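Local coordinates for protein yeast glycogen phosphorylase (Saccharomyces cerevisiae, PDB 1YGP) that belongs to the carbohydrate phosphorylase family of the GT-B clan and carries pyridoxal-5'-phosphate in a pocket between its two large domains, at residues A71-I76 against R110-A115; A115-K120 against T517-L522; A338-I343 against T371-E376; T495-F500 against S507-V512. All coordinates share one frame; numbering follows the deposited sequence.

Four buried contacts are spread over one chain of the dimer. Interactions 1 and 2 are neighbours, with centres about 12 Å apart. They share A115 and helix 111-117, which meets helix 65-94 in interaction 1 and helix 518-524 in interaction 2. Interaction 3 pairs helices 322-350 and 372-384, beside strand 361-366 of the nine-stranded mixed sheet. Interaction 4 packs helix 498-504 and the turn before it on strand 509-511, an outermost strand of that sheet. The centres of interactions 3 and 4 lie about 24 Å apart. Both fall in sequence between the two halves of interaction 2, which therefore ties distant parts of the chain together.

Interaction 1 (A71-I76 against R110-A115); sequences AASMSI and RALDNA
S73 is the first residue of 71-76 to touch the other helix, and its OG lies 4.2 Å from L112 CG. This is a loose van der Waals approach rather than a polar one. The hydroxyl is set beside the backbone N, with chi1 -72°, and makes a weak hydrogen bond back to Y69 O. M74 and S75 face elsewhere, onto helix 41-55. S75 OG bonds to A71 O at 2.9 Å, and S75 N bonds to the same oxygen. The two donors reach it from opposite faces of the carbonyl plane, so one buried acceptor serves both. The backbone O of S75 also accepts a hydrogen bond from T54 of the second subunit.

I76 carries the main apolar contact. Its two branches divide the work. CG2, anti to the backbone N, meets A115 CB at 3.6 Å. CG1 lies 4.3 Å from L112 CD2, while the end of that branch, CD1, packs on L116 and M119. The CB of L112 starts off beside the other helix rather than at it, and the end of the side chain then reaches closer. V152 and L153 of helix 149-153 also touch this leucine. At the start of its helix, L112 N donates to E156 OE1.

The segment axes approach to 10.6 Å and cross at 49°. The arrangement is a small, buried helix-helix crossing, with the short helix 111-117 laid against the long helix 65-94 close to the subunit interface.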
# COMPACT_ATOMS: atom_id res chain seq x y z
N ALA A 71 2.83 -16.16 -5.41
CA ALA A 71 2.38 -17.37 -4.76
C ALA A 71 3.49 -18.16 -4.09
O ALA A 71 3.33 -18.63 -2.96
CB ALA A 71 1.70 -18.30 -5.76
N ALA A 72 4.64 -18.28 -4.77
CA ALA A 72 5.77 -19.02 -4.27
C ALA A 72 6.30 -18.26 -3.08
O ALA A 72 6.46 -18.90 -2.04
CB ALA A 72 6.87 -19.10 -5.31
N SER A 73 6.54 -16.94 -3.15
CA SER A 73 6.95 -16.12 -2.02
C SER A 73 6.01 -16.31 -0.82
O SER A 73 6.48 -16.60 0.29
CB SER A 73 6.94 -14.66 -2.36
OG SER A 73 7.95 -14.23 -3.23
N MET A 74 4.69 -16.19 -1.02
CA MET A 74 3.74 -16.43 0.04
C MET A 74 3.96 -17.82 0.63
O MET A 74 3.93 -17.95 1.85
CB MET A 74 2.35 -16.35 -0.48
CG MET A 74 1.94 -14.94 -0.79
SD MET A 74 0.36 -14.95 -1.65
CE MET A 74 0.27 -13.20 -1.89
N SER A 75 4.22 -18.87 -0.16
CA SER A 75 4.44 -20.19 0.42
C SER A 75 5.72 -20.27 1.27
O SER A 75 5.68 -20.74 2.41
CB SER A 75 4.49 -21.22 -0.71
OG SER A 75 3.26 -21.14 -1.43
N ILE A 76 6.86 -19.75 0.79
CA ILE A 76 8.11 -19.78 1.52
C ILE A 76 7.97 -18.97 2.81
O ILE A 76 8.34 -19.50 3.86
CB ILE A 76 9.23 -19.18 0.67
CG1 ILE A 76 9.39 -19.94 -0.64
CG2 ILE A 76 10.52 -19.25 1.46
CD1 ILE A 76 9.67 -21.43 -0.46
N ARG A 110 17.37 -9.18 -3.09
CA ARG A 110 16.13 -9.91 -3.31
C ARG A 110 16.10 -11.17 -2.43
O ARG A 110 16.99 -12.05 -2.40
CB ARG A 110 15.98 -10.40 -4.70
CG ARG A 110 16.07 -9.40 -5.82
CD ARG A 110 16.01 -10.25 -7.10
NE ARG A 110 15.76 -9.43 -8.26
CZ ARG A 110 15.88 -9.88 -9.51
NH1 ARG A 110 16.25 -11.12 -9.80
NH2 ARG A 110 15.58 -9.05 -10.49
N ALA A 111 14.97 -11.29 -1.73
CA ALA A 111 14.80 -12.33 -0.75
C ALA A 111 14.50 -13.74 -1.18
O ALA A 111 15.04 -14.64 -0.54
CB ALA A 111 13.71 -11.92 0.20
N LEU A 112 13.69 -14.04 -2.21
CA LEU A 112 13.36 -15.43 -2.57
C LEU A 112 14.50 -16.43 -2.71
O LEU A 112 14.49 -17.44 -2.02
CB LEU A 112 12.56 -15.52 -3.90
CG LEU A 112 11.35 -16.48 -4.08
CD1 LEU A 112 11.03 -16.62 -5.55
CD2 LEU A 112 11.65 -17.88 -3.63
N ASP A 113 15.53 -16.24 -3.55
CA ASP A 113 16.45 -17.35 -3.74
C ASP A 113 17.30 -17.66 -2.52
O ASP A 113 17.60 -18.81 -2.21
CB ASP A 113 17.33 -17.04 -4.90
CG ASP A 113 18.00 -18.24 -5.52
OD1 ASP A 113 17.52 -19.35 -5.37
OD2 ASP A 113 19.00 -18.02 -6.19
N ASN A 114 17.61 -16.58 -1.80
CA ASN A 114 18.29 -16.69 -0.56
C ASN A 114 17.47 -17.56 0.37
O ASN A 114 18.06 -18.42 1.03
CB ASN A 114 18.49 -15.30 0.01
CG ASN A 114 19.41 -15.33 1.21
OD1 ASN A 114 18.95 -15.15 2.33
ND2 ASN A 114 20.72 -15.59 1.10
N ALA A 115 16.14 -17.44 0.40
CA ALA A 115 15.30 -18.30 1.24
C ALA A 115 15.35 -19.72 0.75
O ALA A 115 15.35 -20.66 1.55
CB ALA A 115 13.84 -17.91 1.23

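Interaction 2 (A115-K120 against T517-L522); sequences ALINMK and TPRRWL
The guanidinium of R519 has T517 OG1 over one face, 3.7 Å above the plane and displaced toward the rim. N118 OD1 approaches the same group obliquely. The amide plane of N118 and the guanidinium plane stand 88° apart, and the two side chains cross at about a right angle. The ring of W521 takes R520 CD on one face, with T517 N at its edge in plane. That tryptophan also touches pyridoxal-5'-phosphate.

What meets across the segments is mostly the aliphatic part of R519. Its CG lies 3.9 Å from N118 OD1. I117 CG2 is a looser neighbour, 4.5 Å from R519 CG. The arginine chain is bent at both chi2 (74°) and chi3 (70°), which folds the guanidinium back toward T517. There NH2 forms a salt bridge with D175 and NH1 one with D862.

T517 is the N-cap of helix 518-524. Its OG1 accepts a weak capping bond from R519 N. OG1 also hydrogen-bonds to D175 OD1, the same oxygen that meets R519 NH2. No hydrogen bond joins the two segments. The contact places N118 and I117 against the stem of a buried arginine, whose charge is met by two acidic residues outside the segments.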
# COMPACT_ATOMS: atom_id res chain seq x y z
N ALA A 115 16.14 -17.44 0.40
CA ALA A 115 15.30 -18.30 1.24
C ALA A 115 15.35 -19.72 0.75
O ALA A 115 15.35 -20.66 1.55
CB ALA A 115 13.84 -17.91 1.23
N LEU A 116 15.43 -19.94 -0.55
CA LEU A 116 15.49 -21.29 -1.08
C LEU A 116 16.78 -22.03 -0.69
O LEU A 116 16.77 -23.25 -0.46
CB LEU A 116 15.33 -21.18 -2.59
CG LEU A 116 14.02 -21.62 -3.21
CD1 LEU A 116 12.85 -20.98 -2.49
CD2 LEU A 116 14.01 -21.26 -4.69
N ILE A 117 17.89 -21.29 -0.65
CA ILE A 117 19.19 -21.83 -0.25
C ILE A 117 19.22 -21.97 1.25
O ILE A 117 19.59 -23.04 1.72
CB ILE A 117 20.34 -20.88 -0.73
CG1 ILE A 117 20.53 -21.12 -2.21
CG2 ILE A 117 21.65 -21.11 0.01
CD1 ILE A 117 21.19 -19.91 -2.85
N ASN A 118 18.81 -21.01 2.07
CA ASN A 118 18.89 -21.17 3.50
C ASN A 118 17.61 -21.84 3.94
O ASN A 118 16.81 -21.26 4.69
CB ASN A 118 19.01 -19.85 4.18
CG ASN A 118 20.25 -19.13 3.78
OD1 ASN A 118 21.37 -19.56 4.06
ND2 ASN A 118 20.06 -18.03 3.09
N MET A 119 17.39 -23.08 3.49
CA MET A 119 16.15 -23.76 3.81
C MET A 119 16.51 -25.16 4.24
O MET A 119 16.99 -25.95 3.42
CB MET A 119 15.26 -23.81 2.58
CG MET A 119 13.83 -24.14 2.97
SD MET A 119 12.87 -24.80 1.59
CE MET A 119 11.93 -23.40 1.10
N LYS A 120 16.31 -25.47 5.51
CA LYS A 120 16.55 -26.82 6.04
C LYS A 120 15.30 -27.67 5.88
O LYS A 120 14.19 -27.14 5.96
CB LYS A 120 16.88 -26.78 7.53
N THR A 517 29.00 -12.39 3.18
CA THR A 517 28.45 -13.72 3.32
C THR A 517 28.73 -14.65 2.13
O THR A 517 28.46 -14.35 0.95
CB THR A 517 26.95 -13.63 3.57
OG1 THR A 517 26.57 -15.00 3.64
CG2 THR A 517 26.13 -12.91 2.52
N PRO A 518 29.22 -15.85 2.41
CA PRO A 518 29.45 -16.88 1.41
C PRO A 518 28.18 -17.34 0.73
O PRO A 518 28.21 -17.65 -0.46
CB PRO A 518 30.13 -17.97 2.15
CG PRO A 518 30.85 -17.25 3.24
CD PRO A 518 29.81 -16.25 3.67
N ARG A 519 27.05 -17.38 1.41
CA ARG A 519 25.89 -17.93 0.74
C ARG A 519 25.37 -17.02 -0.35
O ARG A 519 24.98 -17.53 -1.40
CB ARG A 519 24.76 -18.21 1.71
CG ARG A 519 24.93 -19.48 2.54
CD ARG A 519 25.99 -19.38 3.65
NE ARG A 519 25.61 -18.50 4.74
CZ ARG A 519 26.50 -18.20 5.69
NH1 ARG A 519 27.75 -18.67 5.66
NH2 ARG A 519 26.15 -17.39 6.70
N ARG A 520 25.35 -15.69 -0.22
CA ARG A 520 24.85 -14.89 -1.33
C ARG A 520 25.97 -14.66 -2.31
O ARG A 520 25.82 -14.93 -3.50
CB ARG A 520 24.33 -13.54 -0.87
CG ARG A 520 23.61 -12.82 -2.00
CD ARG A 520 23.11 -11.43 -1.61
NE ARG A 520 21.96 -11.54 -0.72
CZ ARG A 520 20.71 -11.65 -1.17
NH1 ARG A 520 20.43 -11.67 -2.47
NH2 ARG A 520 19.72 -11.74 -0.30
N TRP A 521 27.15 -14.28 -1.83
CA TRP A 521 28.19 -13.93 -2.77
C TRP A 521 28.92 -15.09 -3.45
O TRP A 521 29.47 -14.84 -4.52
CB TRP A 521 29.08 -12.95 -1.99
CG TRP A 521 28.23 -11.69 -1.72
CD1 TRP A 521 27.91 -11.30 -0.44
CD2 TRP A 521 27.64 -10.89 -2.67
NE1 TRP A 521 27.11 -10.26 -0.58
CE2 TRP A 521 26.92 -9.99 -1.88
CE3 TRP A 521 27.58 -10.78 -4.07
CZ2 TRP A 521 26.14 -8.99 -2.46
CZ3 TRP A 521 26.80 -9.78 -4.65
CH2 TRP A 521 26.09 -8.89 -3.85
N LEU A 522 28.89 -16.34 -2.95
CA LEU A 522 29.46 -17.48 -3.67
C LEU A 522 28.38 -18.46 -4.12
O LEU A 522 28.27 -18.79 -5.30
CB LEU A 522 30.48 -18.23 -2.80
CG LEU A 522 31.15 -19.53 -3.27
CD1 LEU A 522 31.87 -19.32 -4.57
CD2 LEU A 522 32.20 -19.97 -2.28

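Interaction 3 (A338-I343 against T371-E376); sequences ASLHDI and TLAIVE
The apolar contact is made by L340 and A373. The CD2 methyl of L340 meets A373 CB at 3.6 Å. The same methyl lies 4.2 Å from A373 O, and L340 CG is as far from that oxygen. One branch of the leucine thus rests on both the alanine methyl and the backbone of its residue. The CA atoms of L340 and A373 are 6.7 Å apart, a closeness consistent with the small side chain of A373. L340 also touches I363 of strand 361-366, so it packs at once on the sheet and on the neighbouring helix.

A mixed contact lies one turn further along the second helix. E376 CG is 4.3 Å from L340 CB, so the aliphatic part of the glutamate covers the base of the leucine. Its chain leaves the backbone extended at chi1 (172°). The bend at chi2 (68°) then takes the carboxylate off the line of the chain, where Y333 OH and R379 meet it.

The polar interactions run outside the pair of segments. E376 OE2 forms a salt bridge with R379 and OE1 a hydrogen bond with Y333 OH. Y333 belongs to the same helix, 322-350, as L340, so this bond is a second tie between the two helices.

No hydrogen bond passes between 338-343 and 371-376 themselves. The chemistry is that of a small buried apolar contact, L340 on A373, beside a glutamate. Its carboxylate has an arginine and a tyrosine hydroxyl as partners, which would be expected to stabilise its negative charge in this buried setting.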
# COMPACT_ATOMS: atom_id res chain seq x y z
N ALA A 338 11.80 4.77 18.57
CA ALA A 338 10.93 3.61 18.45
C ALA A 338 11.69 2.31 18.73
O ALA A 338 11.26 1.48 19.54
CB ALA A 338 10.37 3.57 17.06
N SER A 339 12.86 2.14 18.14
CA SER A 339 13.69 0.98 18.37
C SER A 339 14.10 0.86 19.83
O SER A 339 13.97 -0.22 20.41
CB SER A 339 14.90 1.08 17.50
OG SER A 339 14.51 1.09 16.14
N LEU A 340 14.56 1.92 20.49
CA LEU A 340 14.92 1.80 21.90
C LEU A 340 13.70 1.44 22.71
O LEU A 340 13.76 0.56 23.57
CB LEU A 340 15.48 3.09 22.43
CG LEU A 340 16.91 3.01 22.88
CD1 LEU A 340 17.02 1.98 23.97
CD2 LEU A 340 17.81 2.57 21.75
N HIS A 341 12.55 2.03 22.40
CA HIS A 341 11.31 1.72 23.08
C HIS A 341 10.98 0.24 23.03
O HIS A 341 10.56 -0.35 24.03
CB HIS A 341 10.17 2.49 22.45
CG HIS A 341 8.84 2.30 23.15
ND1 HIS A 341 8.14 1.19 23.35
CD2 HIS A 341 8.11 3.34 23.68
CE1 HIS A 341 7.03 1.51 23.97
NE2 HIS A 341 7.03 2.80 24.16
N ASP A 342 11.11 -0.34 21.84
CA ASP A 342 10.79 -1.73 21.64
C ASP A 342 11.84 -2.57 22.38
O ASP A 342 11.48 -3.55 23.03
CB ASP A 342 10.74 -1.98 20.12
CG ASP A 342 10.19 -3.33 19.72
OD1 ASP A 342 9.32 -3.87 20.37
OD2 ASP A 342 10.64 -3.88 18.73
N ILE A 343 13.11 -2.13 22.40
CA ILE A 343 14.19 -2.82 23.10
C ILE A 343 13.97 -2.74 24.61
O ILE A 343 14.24 -3.73 25.28
CB ILE A 343 15.53 -2.16 22.66
CG1 ILE A 343 15.83 -2.64 21.25
CG2 ILE A 343 16.68 -2.47 23.63
CD1 ILE A 343 16.82 -1.73 20.49
N THR A 371 23.57 7.50 17.03
CA THR A 371 24.11 7.97 18.30
C THR A 371 23.01 8.53 19.21
O THR A 371 23.09 8.38 20.42
CB THR A 371 25.21 8.99 17.96
OG1 THR A 371 26.17 8.24 17.22
CG2 THR A 371 25.89 9.64 19.17
N LEU A 372 21.92 9.11 18.69
CA LEU A 372 20.82 9.57 19.53
C LEU A 372 20.24 8.47 20.42
O LEU A 372 19.70 8.80 21.48
CB LEU A 372 19.69 10.17 18.68
CG LEU A 372 19.77 11.67 18.33
CD1 LEU A 372 18.62 12.06 17.43
CD2 LEU A 372 19.64 12.52 19.57
N ALA A 373 20.39 7.18 20.09
CA ALA A 373 19.95 6.09 20.95
C ALA A 373 20.61 6.15 22.32
O ALA A 373 19.97 5.81 23.31
CB ALA A 373 20.31 4.76 20.34
N ILE A 374 21.86 6.62 22.43
CA ILE A 374 22.59 6.79 23.70
C ILE A 374 21.84 7.80 24.58
O ILE A 374 21.38 7.52 25.70
CB ILE A 374 24.05 7.27 23.36
CG1 ILE A 374 24.88 6.10 22.89
CG2 ILE A 374 24.74 7.87 24.56
CD1 ILE A 374 26.07 6.54 22.02
N VAL A 375 21.66 9.00 24.02
CA VAL A 375 21.02 10.11 24.70
C VAL A 375 19.58 9.78 25.08
O VAL A 375 19.04 10.27 26.07
CB VAL A 375 21.10 11.31 23.76
CG1 VAL A 375 20.53 12.54 24.40
CG2 VAL A 375 22.54 11.61 23.46
N GLU A 376 18.90 8.99 24.25
CA GLU A 376 17.55 8.55 24.50
C GLU A 376 17.49 7.52 25.63
O GLU A 376 16.60 7.66 26.47
CB GLU A 376 17.00 7.98 23.20
CG GLU A 376 15.64 7.28 23.27
CD GLU A 376 14.43 8.16 23.57
OE1 GLU A 376 14.53 9.39 23.54
OE2 GLU A 376 13.37 7.60 23.82

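Interaction 4 (T495-F500 against S507-V512); sequences TIFKDF and SKFVNV
Aromatic and aliphatic atoms make most of the contact, with F509 reaching in from the strand to F497 and F500. The far end of the F509 ring does the touching. Its CZ is 3.7 Å from F500 CB, and its CE2 is 3.9 Å from F497 CB. Both CB atoms approach the ring obliquely. The side chains of F497 and F509 cross at about a right angle, and F497 CD2 comes within 4.2 Å of F509 CE2. The ring of F500 leads away from F509 and meets F472 instead. One face of the F497 ring is covered over its centre by I496 CG1.

Toward the main chain, F509 CE1 lies 3.9 Å from F500 O, so this side of the ring also lies near the backbone of F500.

In the backbone, a type I turn from T495 to K498 leads into helix 498-504, with F497 at the N-cap position. The backbones of K508 and V510 hydrogen-bond to V481 of strand 478-483. I475 touches both F497 and F509.

No hydrogen bond joins the segments. The contact is thus largely apolar, and burial of the three phenylalanines probably contributes to holding the helix start against strand 509-511.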
# COMPACT_ATOMS: atom_id res chain seq x y z
N THR A 495 44.84 9.17 14.54
CA THR A 495 44.47 10.45 14.00
C THR A 495 43.18 10.97 14.58
O THR A 495 43.25 11.41 15.73
CB THR A 495 44.46 10.22 12.49
OG1 THR A 495 45.77 9.75 12.18
CG2 THR A 495 44.11 11.47 11.69
N ILE A 496 42.01 10.87 13.95
CA ILE A 496 40.81 11.53 14.46
C ILE A 496 40.43 11.27 15.92
O ILE A 496 39.81 12.16 16.51
CB ILE A 496 39.55 11.21 13.56
CG1 ILE A 496 39.34 9.73 13.27
CG2 ILE A 496 39.76 11.95 12.25
CD1 ILE A 496 38.11 9.46 12.38
N PHE A 497 40.79 10.15 16.55
CA PHE A 497 40.38 9.92 17.93
C PHE A 497 41.51 9.86 18.95
O PHE A 497 41.30 9.45 20.10
CB PHE A 497 39.57 8.64 18.03
CG PHE A 497 38.31 8.67 17.19
CD1 PHE A 497 37.56 9.85 17.06
CD2 PHE A 497 37.91 7.51 16.53
CE1 PHE A 497 36.42 9.86 16.28
CE2 PHE A 497 36.76 7.53 15.75
CZ PHE A 497 36.01 8.70 15.62
N LYS A 498 42.70 10.35 18.56
CA LYS A 498 43.90 10.34 19.41
C LYS A 498 43.69 10.79 20.86
O LYS A 498 44.05 10.10 21.82
CB LYS A 498 44.96 11.21 18.77
N ASP A 499 43.02 11.92 21.08
CA ASP A 499 42.78 12.41 22.42
C ASP A 499 41.91 11.45 23.23
O ASP A 499 42.14 11.24 24.42
CB ASP A 499 42.11 13.76 22.35
CG ASP A 499 42.91 14.89 21.69
OD1 ASP A 499 44.15 14.88 21.72
OD2 ASP A 499 42.27 15.79 21.15
N PHE A 500 40.95 10.80 22.56
CA PHE A 500 40.08 9.84 23.21
C PHE A 500 40.88 8.62 23.59
O PHE A 500 40.62 8.02 24.63
CB PHE A 500 38.93 9.44 22.29
CG PHE A 500 37.89 10.55 22.24
CD1 PHE A 500 36.95 10.67 23.26
CD2 PHE A 500 37.91 11.50 21.21
CE1 PHE A 500 36.05 11.74 23.26
CE2 PHE A 500 37.00 12.56 21.22
CZ PHE A 500 36.07 12.69 22.24
N SER A 507 42.76 0.10 24.78
CA SER A 507 41.87 -1.02 25.02
C SER A 507 40.47 -0.86 24.45
O SER A 507 39.88 -1.77 23.86
CB SER A 507 41.83 -1.24 26.54
OG SER A 507 42.45 -0.14 27.25
N LYS A 508 39.94 0.36 24.58
CA LYS A 508 38.58 0.68 24.15
C LYS A 508 38.43 0.71 22.63
O LYS A 508 37.31 0.78 22.12
CB LYS A 508 38.20 2.05 24.73
CG LYS A 508 36.72 2.39 24.73
CD LYS A 508 36.62 3.89 24.85
CE LYS A 508 35.18 4.42 24.85
NZ LYS A 508 34.53 4.33 26.14
N PHE A 509 39.53 0.69 21.89
CA PHE A 509 39.52 0.88 20.47
C PHE A 509 40.09 -0.39 19.89
O PHE A 509 41.25 -0.74 20.04
CB PHE A 509 40.38 2.08 20.12
CG PHE A 509 39.82 3.41 20.60
CD1 PHE A 509 39.98 3.82 21.92
CD2 PHE A 509 39.15 4.23 19.70
CE1 PHE A 509 39.47 5.05 22.34
CE2 PHE A 509 38.64 5.47 20.12
CZ PHE A 509 38.80 5.88 21.44
N VAL A 510 39.19 -1.04 19.18
CA VAL A 510 39.36 -2.35 18.61
C VAL A 510 39.30 -2.35 17.07
O VAL A 510 39.04 -1.34 16.39
CB VAL A 510 38.25 -3.11 19.39
CG1 VAL A 510 37.50 -4.18 18.62
CG2 VAL A 510 38.97 -3.71 20.58
N ASN A 511 39.60 -3.50 16.46
CA ASN A 511 39.45 -3.63 15.03
C ASN A 511 38.69 -4.90 14.69
O ASN A 511 38.95 -5.93 15.29
CB ASN A 511 40.79 -3.72 14.33
CG ASN A 511 40.54 -3.97 12.85
OD1 ASN A 511 40.77 -5.04 12.29
ND2 ASN A 511 39.93 -3.04 12.15
N VAL A 512 37.72 -4.85 13.78
CA VAL A 512 37.14 -6.07 13.23
C VAL A 512 36.99 -5.76 11.74
O VAL A 512 36.16 -4.96 11.31
CB VAL A 512 35.76 -6.41 13.81
CG1 VAL A 512 35.39 -7.77 13.24
CG2 VAL A 512 35.74 -6.49 15.34